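Local coordinates for 4-hydroxybenzoyl-CoA thioesterase (Staphylococcus aureus, PDB 6FDG), which probably hydrolyses the thioester of DHNA-CoA in the vitamin K2 pathway, as a member of the hotdog-fold 4-hydroxybenzoyl-CoA thioesterase family, at residues M18-H23 with K65-Y70; Y70-K75 with I94-G99; S88-E93 with T107-I112. All blocks are in the same frame, centred on the assembly; numbering follows the deposited sequence.

Contact 1. Residues M18-H23 with K65-Y70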
loop_
_atom_site.group_PDB
_atom_site.type_symbol
_atom_site.label_atom_id
_atom_site.label_comp_id
_atom_site.label_asym_id
_atom_site.label_seq_id
_atom_site.Cartn_x
_atom_site.Cartn_y
_atom_site.Cartn_z
ATOM N N MET A 18 -4.412 8.897 -12.236
ATOM C CA MET A 18 -5.543 9.923 -12.450
ATOM C C MET A 18 -5.442 11.232 -11.496
ATOM O O MET A 18 -6.206 12.260 -11.688
ATOM C CB MET A 18 -6.968 9.282 -12.514
ATOM C CG MET A 18 -7.303 7.775 -12.845
ATOM S SD MET A 18 -9.094 7.046 -12.867
ATOM C CE MET A 18 -9.807 8.513 -12.131
ATOM N N GLY A 19 -4.555 11.342 -10.483
ATOM C CA GLY A 19 -4.477 12.373 -9.491
ATOM C C GLY A 19 -5.528 12.355 -8.411
ATOM O O GLY A 19 -5.638 13.238 -7.499
ATOM N N VAL A 20 -6.228 11.219 -8.337
ATOM C CA VAL A 20 -7.286 11.032 -7.346
ATOM C C VAL A 20 -6.734 9.967 -6.308
ATOM O O VAL A 20 -5.785 9.286 -6.589
ATOM C CB VAL A 20 -8.581 10.550 -7.937
ATOM C CG1 VAL A 20 -9.125 11.509 -9.037
ATOM C CG2 VAL A 20 -8.568 9.185 -8.488
ATOM N N ILE A 21 -7.415 9.909 -5.215
ATOM C CA ILE A 21 -7.171 8.862 -4.221
ATOM C C ILE A 21 -7.566 7.527 -4.827
ATOM O O ILE A 21 -8.663 7.322 -5.234
ATOM C CB ILE A 21 -7.865 9.113 -2.900
ATOM C CG1 ILE A 21 -7.464 10.494 -2.326
ATOM C CG2 ILE A 21 -7.622 7.971 -1.922
ATOM C CD1 ILE A 21 -6.136 10.757 -2.135
ATOM N N TYR A 22 -6.580 6.577 -4.871
ATOM C CA TYR A 22 -6.811 5.239 -5.447
ATOM C C TYR A 22 -7.962 4.575 -4.747
ATOM O O TYR A 22 -8.011 4.567 -3.494
ATOM C CB TYR A 22 -5.529 4.447 -5.349
ATOM C CG TYR A 22 -5.658 3.030 -5.879
ATOM C CD1 TYR A 22 -5.881 2.803 -7.234
ATOM C CD2 TYR A 22 -5.602 1.907 -5.006
ATOM C CE1 TYR A 22 -6.079 1.497 -7.746
ATOM C CE2 TYR A 22 -5.713 0.612 -5.534
ATOM C CZ TYR A 22 -6.018 0.482 -6.857
ATOM O OH TYR A 22 -6.123 -0.845 -7.359
ATOM N N HIS A 23 -8.884 3.955 -5.470
ATOM C CA HIS A 23 -10.106 3.454 -4.922
ATOM C C HIS A 23 -9.824 2.368 -3.864
ATOM O O HIS A 23 -10.591 2.208 -2.914
ATOM C CB HIS A 23 -11.067 2.901 -6.021
ATOM C CG HIS A 23 -10.626 1.635 -6.673
ATOM N ND1 HIS A 23 -9.695 1.576 -7.658
ATOM C CD2 HIS A 23 -11.042 0.359 -6.504
ATOM C CE1 HIS A 23 -9.550 0.286 -8.056
ATOM N NE2 HIS A 23 -10.352 -0.453 -7.367
ATOM N N LYS A 65 -19.111 8.455 -4.926
ATOM C CA LYS A 65 -19.992 9.483 -5.549
ATOM C C LYS A 65 -19.218 10.503 -6.182
ATOM O O LYS A 65 -19.720 11.040 -7.253
ATOM C CB LYS A 65 -20.849 10.117 -4.471
ATOM C CG LYS A 65 -21.632 9.272 -3.555
ATOM C CD LYS A 65 -22.574 8.324 -4.091
ATOM C CE LYS A 65 -23.199 7.603 -2.840
ATOM N NZ LYS A 65 -24.265 6.671 -3.188
ATOM N N LYS A 66 -18.094 10.932 -5.685
ATOM C CA LYS A 66 -17.221 11.957 -6.220
ATOM C C LYS A 66 -15.816 11.502 -6.061
ATOM O O LYS A 66 -15.446 11.013 -4.966
ATOM C CB LYS A 66 -17.385 13.330 -5.464
ATOM C CG LYS A 66 -18.745 13.938 -5.581
ATOM C CD LYS A 66 -18.694 15.341 -4.987
ATOM C CE LYS A 66 -19.490 16.374 -5.779
ATOM N NZ LYS A 66 -20.920 16.211 -5.444
ATOM N N SER A 67 -14.936 11.719 -7.009
ATOM C CA SER A 67 -13.502 11.576 -6.810
ATOM C C SER A 67 -12.953 12.454 -5.722
ATOM O O SER A 67 -13.502 13.632 -5.492
ATOM C CB SER A 67 -12.693 11.658 -8.155
ATOM O OG SER A 67 -13.014 10.544 -8.945
ATOM N N ILE A 68 -11.957 12.066 -4.982
ATOM C CA ILE A 68 -11.217 12.879 -4.018
ATOM C C ILE A 68 -9.865 13.178 -4.634
ATOM O O ILE A 68 -9.049 12.248 -4.937
ATOM C CB ILE A 68 -11.170 12.215 -2.600
ATOM C CG1 ILE A 68 -12.622 11.996 -2.110
ATOM C CG2 ILE A 68 -10.361 12.964 -1.623
ATOM C CD1 ILE A 68 -12.760 11.231 -0.807
ATOM N N PHE A 69 -9.673 14.485 -5.020
ATOM C CA PHE A 69 -8.410 14.924 -5.624
ATOM C C PHE A 69 -7.500 15.365 -4.524
ATOM O O PHE A 69 -7.854 16.106 -3.614
ATOM C CB PHE A 69 -8.666 16.055 -6.557
ATOM C CG PHE A 69 -9.424 15.651 -7.846
ATOM C CD1 PHE A 69 -10.791 15.645 -7.830
ATOM C CD2 PHE A 69 -8.729 15.330 -8.985
ATOM C CE1 PHE A 69 -11.502 15.279 -8.958
ATOM C CE2 PHE A 69 -9.413 14.997 -10.184
ATOM C CZ PHE A 69 -10.806 14.943 -10.117
ATOM N N TYR A 70 -6.274 14.864 -4.507
ATOM C CA TYR A 70 -5.259 15.243 -3.579
ATOM C C TYR A 70 -4.722 16.788 -3.937
ATOM O O TYR A 70 -4.643 17.100 -5.119
ATOM C CB TYR A 70 -4.082 14.300 -3.803
ATOM C CG TYR A 70 -2.883 14.731 -3.017
ATOM C CD1 TYR A 70 -2.704 14.379 -1.718
ATOM C CD2 TYR A 70 -1.959 15.682 -3.566
ATOM C CE1 TYR A 70 -1.671 14.875 -0.965
ATOM C CE2 TYR A 70 -0.897 16.137 -2.828
ATOM C CZ TYR A 70 -0.746 15.602 -1.513
ATOM O OH TYR A 70 0.271 16.118 -0.803
HETATM O O HOH W 1 -10.854 9.007 -5.307
#
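Val20 lays its CG1 methyl over one face of the Phe69 ring, a CH-pi contact with CG1 3.9 Å from the ring centroid, displaced toward the rim. With chi1 at -57°, CG1 stands anti to the carbonyl carbon, and it also reaches Ser67 CB at 3.7 Å. A short branched residue suits this place, because one methyl can touch both Ser67 CB and the Phe69 ring. Phe69 lies at the exposed side of the contact, and its ring also meets Phe117 of the second subunit. Ile21 and Ile68 cross obliquely, Ile21 CG1 touching Ile68 CG2 at 3.9 Å, and both pack on Tyr26 and Trp29 of helix 26-41. The backbones are joined by Ile21 N donating to Ile68 O at 2.9 Å, while Tyr70 N reaches Gly19 O in a weak bond of 3.5 Å. Gly19 has a positive phi of 74°, which glycine accepts readily. One water continues the link, donating to Ile21 O at 2.8 Å and accepting a longer bond from Ile68 N. The result is a single beta bridge, Val20 to Phe69, joining two loops of the hotdog fold, one of them leading into its long helix.

Contact 2. Residues Y70-K75 with I94-G99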
loop_
_atom_site.group_PDB
_atom_site.type_symbol
_atom_site.label_atom_id
_atom_site.label_comp_id
_atom_site.label_asym_id
_atom_site.label_seq_id
_atom_site.Cartn_x
_atom_site.Cartn_y
_atom_site.Cartn_z
ATOM N N TYR A 70 -6.274 14.864 -4.507
ATOM C CA TYR A 70 -5.259 15.243 -3.579
ATOM C C TYR A 70 -4.722 16.788 -3.937
ATOM O O TYR A 70 -4.643 17.100 -5.119
ATOM C CB TYR A 70 -4.082 14.300 -3.803
ATOM C CG TYR A 70 -2.883 14.731 -3.017
ATOM C CD1 TYR A 70 -2.704 14.379 -1.718
ATOM C CD2 TYR A 70 -1.959 15.682 -3.566
ATOM C CE1 TYR A 70 -1.671 14.875 -0.965
ATOM C CE2 TYR A 70 -0.897 16.137 -2.828
ATOM C CZ TYR A 70 -0.746 15.602 -1.513
ATOM O OH TYR A 70 0.271 16.118 -0.803
ATOM N N PRO A 71 -4.382 17.544 -2.956
ATOM C CA PRO A 71 -4.493 17.396 -1.537
ATOM C C PRO A 71 -5.992 17.480 -1.054
ATOM O O PRO A 71 -6.847 18.132 -1.730
ATOM C CB PRO A 71 -3.630 18.473 -0.953
ATOM C CG PRO A 71 -3.804 19.550 -1.934
ATOM C CD PRO A 71 -3.924 18.921 -3.297
ATOM N N GLU A 72 -6.320 16.942 0.114
ATOM C CA GLU A 72 -7.669 17.092 0.677
ATOM C C GLU A 72 -7.706 16.695 2.091
ATOM O O GLU A 72 -7.180 15.597 2.456
ATOM C CB GLU A 72 -8.667 16.163 -0.054
ATOM C CG GLU A 72 -10.151 16.446 0.051
ATOM C CD GLU A 72 -10.721 17.343 -1.042
ATOM O OE1 GLU A 72 -10.098 17.589 -2.040
ATOM O OE2 GLU A 72 -11.818 17.826 -0.879
ATOM N N LYS A 73 -8.413 17.430 2.948
ATOM C CA LYS A 73 -8.770 17.033 4.314
ATOM C C LYS A 73 -10.187 16.591 4.283
ATOM O O LYS A 73 -11.137 17.295 3.796
ATOM C CB LYS A 73 -8.724 18.283 5.194
ATOM C CG LYS A 73 -7.331 18.779 5.104
ATOM C CD LYS A 73 -7.080 20.070 5.874
ATOM C CE LYS A 73 -6.325 19.766 7.151
ATOM N NZ LYS A 73 -4.874 19.882 6.893
ATOM N N VAL A 74 -10.479 15.354 4.618
ATOM C CA VAL A 74 -11.829 14.799 4.620
ATOM C C VAL A 74 -12.347 14.490 6.016
ATOM O O VAL A 74 -11.538 14.385 6.972
ATOM C CB VAL A 74 -11.903 13.525 3.739
ATOM C CG1 VAL A 74 -11.456 13.710 2.326
ATOM C CG2 VAL A 74 -11.166 12.334 4.382
ATOM N N LYS A 75 -13.669 14.344 6.149
ATOM C CA LYS A 75 -14.258 13.944 7.403
ATOM C C LYS A 75 -15.043 12.709 7.146
ATOM O O LYS A 75 -15.787 12.570 6.183
ATOM C CB LYS A 75 -15.197 15.045 7.936
ATOM C CG LYS A 75 -14.409 16.330 8.303
ATOM C CD LYS A 75 -15.281 17.504 8.739
ATOM C CE LYS A 75 -14.327 18.716 8.804
ATOM N NZ LYS A 75 -13.073 18.429 9.614
ATOM N N ILE A 94 -18.113 9.752 3.707
ATOM C CA ILE A 94 -16.938 10.601 3.624
ATOM C C ILE A 94 -17.305 11.936 2.954
ATOM O O ILE A 94 -17.920 11.938 1.861
ATOM C CB ILE A 94 -15.810 10.008 2.813
ATOM C CG1 ILE A 94 -15.416 8.608 3.388
ATOM C CG2 ILE A 94 -14.632 10.943 2.761
ATOM C CD1 ILE A 94 -14.283 7.965 2.651
ATOM N N PHE A 95 -17.031 13.022 3.679
ATOM C CA PHE A 95 -17.253 14.398 3.140
ATOM C C PHE A 95 -15.951 14.967 2.813
ATOM O O PHE A 95 -14.935 14.930 3.521
ATOM C CB PHE A 95 -18.004 15.192 4.233
ATOM C CG PHE A 95 -19.347 14.640 4.594
ATOM C CD1 PHE A 95 -20.529 15.003 3.890
ATOM C CD2 PHE A 95 -19.477 13.692 5.625
ATOM C CE1 PHE A 95 -21.783 14.435 4.161
ATOM C CE2 PHE A 95 -20.734 13.145 5.898
ATOM C CZ PHE A 95 -21.870 13.493 5.198
ATOM N N ASN A 96 -15.959 15.689 1.652
ATOM C CA ASN A 96 -14.789 16.415 1.227
ATOM C C ASN A 96 -14.682 17.763 1.942
ATOM O O ASN A 96 -15.522 18.131 2.705
ATOM C CB ASN A 96 -14.683 16.412 -0.292
ATOM C CG ASN A 96 -15.617 17.395 -0.997
ATOM O OD1 ASN A 96 -16.303 18.164 -0.296
ATOM N ND2 ASN A 96 -15.823 17.185 -2.261
ATOM N N GLU A 97 -13.644 18.542 1.555
ATOM C CA GLU A 97 -13.347 19.822 2.236
ATOM C C GLU A 97 -14.447 20.882 1.974
ATOM O O GLU A 97 -14.741 21.826 2.797
ATOM C CB GLU A 97 -11.982 20.312 1.669
ATOM C CG GLU A 97 -11.003 20.527 2.707
ATOM C CD GLU A 97 -9.699 21.028 2.139
ATOM O OE1 GLU A 97 -9.557 22.238 1.853
ATOM O OE2 GLU A 97 -8.777 20.223 2.015
ATOM N N LYS A 98 -15.137 20.696 0.877
ATOM C CA LYS A 98 -16.286 21.545 0.570
ATOM C C LYS A 98 -17.572 21.124 1.257
ATOM O O LYS A 98 -18.646 21.687 1.063
ATOM C CB LYS A 98 -16.517 21.626 -0.879
ATOM C CG LYS A 98 -15.364 22.209 -1.609
ATOM C CD LYS A 98 -15.771 22.428 -3.073
ATOM C CE LYS A 98 -14.607 22.479 -4.036
ATOM N NZ LYS A 98 -13.669 23.616 -3.784
ATOM N N GLY A 99 -17.507 19.985 2.025
ATOM C CA GLY A 99 -18.738 19.517 2.694
ATOM C C GLY A 99 -19.620 18.609 1.845
ATOM O O GLY A 99 -20.724 18.265 2.274
#
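Lys75 and Phe95 form an antiparallel hydrogen-bonded pair at the open end of the beta hairpin of strands 73-83 and 88-95, part of the hotdog sheet, with Phe95 N to Lys75 O at 2.8 Å and Lys75 N to Phe95 O at 3.0 Å. Lys75 and Phe95 send their CB atoms to the same face, and the long lysine chain then reaches out to a salt bridge with Glu7. Val74 and Ile94 both pack on Trp29 of helix 26-41, meeting as Val74 CB to Ile94 CG2 at 3.9 Å; branched aliphatic residues fit this buried spot. Past the paired residues, side chains take over from the ladder. Asn96 to Gly99 is a type I turn, closed by Gly99 N to Asn96 O at 2.8 Å; Gly99, its fourth residue, has phi 87°, where a CB would press on the carbonyl O of Lys98. Two glutamates link the residues just beyond the strands. Glu72, its CG anti to the backbone N (chi1 -161°), bends at chi2, and OE2 accepts Glu97 N at 3.1 Å in a nearly straight bond on its anti side. Glu97, extended beyond CG, brings OE2 back to Lys73 N, which meets its anti lone pair at 3.0 Å.

Contact 3. Residues S88-E93 with T107-I112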
loop_
_atom_site.group_PDB
_atom_site.type_symbol
_atom_site.label_atom_id
_atom_site.label_comp_id
_atom_site.label_asym_id
_atom_site.label_seq_id
_atom_site.Cartn_x
_atom_site.Cartn_y
_atom_site.Cartn_z
ATOM N N SER A 88 -20.751 -7.302 13.522
ATOM C CA SER A 88 -21.170 -5.889 13.505
ATOM C C SER A 88 -21.102 -5.359 12.063
ATOM O O SER A 88 -20.103 -5.756 11.340
ATOM C CB SER A 88 -20.317 -5.009 14.292
ATOM O OG SER A 88 -20.401 -5.271 15.736
ATOM N N VAL A 89 -22.012 -4.529 11.640
ATOM C CA VAL A 89 -21.920 -3.832 10.333
ATOM C C VAL A 89 -21.779 -2.353 10.631
ATOM O O VAL A 89 -22.656 -1.741 11.259
ATOM C CB VAL A 89 -23.131 -4.077 9.457
ATOM C CG1 VAL A 89 -22.977 -3.347 8.113
ATOM C CG2 VAL A 89 -23.296 -5.581 9.213
ATOM N N TYR A 90 -20.653 -1.768 10.256
ATOM C CA TYR A 90 -20.384 -0.330 10.335
ATOM C C TYR A 90 -20.738 0.274 9.019
ATOM O O TYR A 90 -20.469 -0.314 7.935
ATOM C CB TYR A 90 -18.933 -0.052 10.643
ATOM C CG TYR A 90 -18.403 -0.537 11.954
ATOM C CD1 TYR A 90 -18.150 -1.856 12.212
ATOM C CD2 TYR A 90 -18.247 0.379 13.007
ATOM C CE1 TYR A 90 -17.683 -2.274 13.473
ATOM C CE2 TYR A 90 -17.756 -0.036 14.274
ATOM C CZ TYR A 90 -17.536 -1.322 14.426
ATOM O OH TYR A 90 -17.040 -1.774 15.705
ATOM N N LYS A 91 -21.291 1.482 9.030
ATOM C CA LYS A 91 -21.505 2.292 7.826
ATOM C C LYS A 91 -20.732 3.564 7.966
ATOM O O LYS A 91 -20.449 4.094 9.051
ATOM C CB LYS A 91 -23.010 2.577 7.609
ATOM C CG LYS A 91 -23.724 1.387 6.999
ATOM C CD LYS A 91 -25.218 1.596 6.785
ATOM C CE LYS A 91 -25.429 2.664 5.756
ATOM N NZ LYS A 91 -26.741 2.285 5.029
ATOM N N TYR A 92 -20.378 4.099 6.778
ATOM C CA TYR A 92 -19.554 5.283 6.672
ATOM C C TYR A 92 -20.038 6.254 5.619
ATOM O O TYR A 92 -20.620 5.872 4.578
ATOM C CB TYR A 92 -18.130 4.937 6.191
ATOM C CG TYR A 92 -17.514 3.793 7.007
ATOM C CD1 TYR A 92 -17.731 2.458 6.578
ATOM C CD2 TYR A 92 -16.711 4.019 8.075
ATOM C CE1 TYR A 92 -17.235 1.384 7.319
ATOM C CE2 TYR A 92 -16.162 2.928 8.808
ATOM C CZ TYR A 92 -16.391 1.644 8.374
ATOM O OH TYR A 92 -15.801 0.549 9.086
ATOM N N GLU A 93 -19.765 7.514 5.873
ATOM C CA GLU A 93 -19.921 8.611 4.843
ATOM C C GLU A 93 -18.662 9.410 4.878
ATOM O O GLU A 93 -18.178 9.774 5.951
ATOM C CB GLU A 93 -21.128 9.536 5.192
ATOM C CG GLU A 93 -22.435 8.873 5.054
ATOM C CD GLU A 93 -23.657 9.706 5.518
ATOM O OE1 GLU A 93 -23.450 10.620 6.286
ATOM O OE2 GLU A 93 -24.726 9.237 5.157
ATOM N N THR A 107 -18.631 -1.947 6.256
ATOM C CA THR A 107 -17.793 -3.100 6.586
ATOM C C THR A 107 -18.451 -4.000 7.587
ATOM O O THR A 107 -18.885 -3.475 8.693
ATOM C CB THR A 107 -16.441 -2.732 7.138
ATOM O OG1 THR A 107 -16.629 -1.923 8.342
ATOM C CG2 THR A 107 -15.544 -1.968 6.140
ATOM N N GLU A 108 -18.510 -5.301 7.342
ATOM C CA GLU A 108 -18.915 -6.296 8.378
ATOM C C GLU A 108 -17.673 -6.781 9.017
ATOM O O GLU A 108 -16.672 -7.126 8.362
ATOM C CB GLU A 108 -19.687 -7.391 7.681
ATOM C CG GLU A 108 -20.179 -8.484 8.721
ATOM C CD GLU A 108 -20.838 -9.593 7.960
ATOM O OE1 GLU A 108 -20.140 -10.198 7.122
ATOM O OE2 GLU A 108 -21.995 -9.868 8.208
ATOM N N LEU A 109 -17.705 -6.899 10.371
ATOM C CA LEU A 109 -16.592 -7.312 11.238
ATOM C C LEU A 109 -17.089 -8.491 12.086
ATOM O O LEU A 109 -18.256 -8.477 12.530
ATOM C CB LEU A 109 -16.103 -6.247 12.151
ATOM C CG LEU A 109 -15.274 -5.096 11.668
ATOM C CD1 LEU A 109 -13.911 -5.536 11.496
ATOM C CD2 LEU A 109 -15.757 -4.358 10.469
ATOM N N ILE A 110 -16.229 -9.420 12.328
ATOM C CA ILE A 110 -16.428 -10.558 13.300
ATOM C C ILE A 110 -15.264 -10.477 14.263
ATOM O O ILE A 110 -14.284 -9.788 14.061
ATOM C CB ILE A 110 -16.591 -11.947 12.632
ATOM C CG1 ILE A 110 -15.325 -12.327 11.849
ATOM C CG2 ILE A 110 -17.783 -11.925 11.750
ATOM C CD1 ILE A 110 -15.213 -13.732 11.295
ATOM N N CYS A 111 -15.317 -11.289 15.348
ATOM C CA CYS A 111 -14.173 -11.459 16.226
ATOM C C CYS A 111 -13.823 -12.939 16.293
ATOM O O CYS A 111 -14.732 -13.765 16.358
ATOM C CB CYS A 111 -14.558 -10.984 17.640
ATOM S SG CYS A 111 -14.773 -9.189 17.821
ATOM N N ILE A 112 -12.540 -13.197 16.259
ATOM C CA ILE A 112 -12.028 -14.559 16.223
ATOM C C ILE A 112 -10.814 -14.678 17.107
ATOM O O ILE A 112 -10.141 -13.790 17.456
ATOM C CB ILE A 112 -11.635 -14.944 14.775
ATOM C CG1 ILE A 112 -10.463 -14.138 14.250
ATOM C CG2 ILE A 112 -12.860 -14.887 13.813
ATOM C CD1 ILE A 112 -10.074 -14.523 12.808
#
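Strands 88-95 and 101-113 run antiparallel as a beta hairpin in the interior of the hotdog sheet, with Tyr90 opposite Thr107 and Ser88 opposite Leu109 as hydrogen-bonded pairs. Val89 and Glu108 are the non-hydrogen-bonded pair between them. Ser88, Tyr90, Thr107 and Leu109 share the face toward helix 26-41; Val89 and Glu108 lie on the other, where Glu108 OE1 bonds to Thr58 OG1.

The Tyr90 side chain can be followed outward. Its CB lies 3.8 Å from Thr107 OG1. At chi1 -63°, CG is anti to the carbonyl carbon. The side chains of Tyr90 and Leu109 cross at about a right angle, CD1 of the ring meeting Leu109 CD2 at 3.9 Å. Thr107 O lies at the edge of the Tyr90 ring, in its plane, 3.9 Å from CD1. CE1 comes 4.1 Å from Leu109 CG. The hydroxyl at the tip leaves these neighbours and bonds to Tyr133 OH, while Arg34 of helix 26-41 also touches the side chain. A tyrosine suits the place because its ring fills the layer between sheet and helix and its polar end still finds a partner.

Tyr92 comes in two residues along the strand, its ring stacked on Phe30 and its OH bonded to Arg34 NH2. Thr107 has OG1 between its backbone N and carbonyl carbon (chi1 58°), on the side of that ring's edge. Tyr92 OH and Thr107 OG1 share a hydrogen bond of 2.7 Å, in which either hydroxyl could be the donor.

Overall arrangement
Contact 3 is the buried one, near the chain's centre, whereas contacts 1 and 2 lie toward one end and are partly buried. Contacts 2 and 3 both use strand 88-95, pairing it with its two sheet neighbours, though their centres are about 23 Å apart. Contacts 1 and 2 share Tyr70 and touch, Ile68 CD1 meeting Ile94 CG2 at 4.0 Å. The chemistry follows the place: a regular ladder with aromatic and hydroxyl groups under the helix in contact 3, carboxylates gripping backbone N-H groups where the regular pairing ends in contact 2, and a loop-to-loop bridge with a water in contact 1. Contact 1 also meets the second and third subunits; both 1 and 2 reach the fourth.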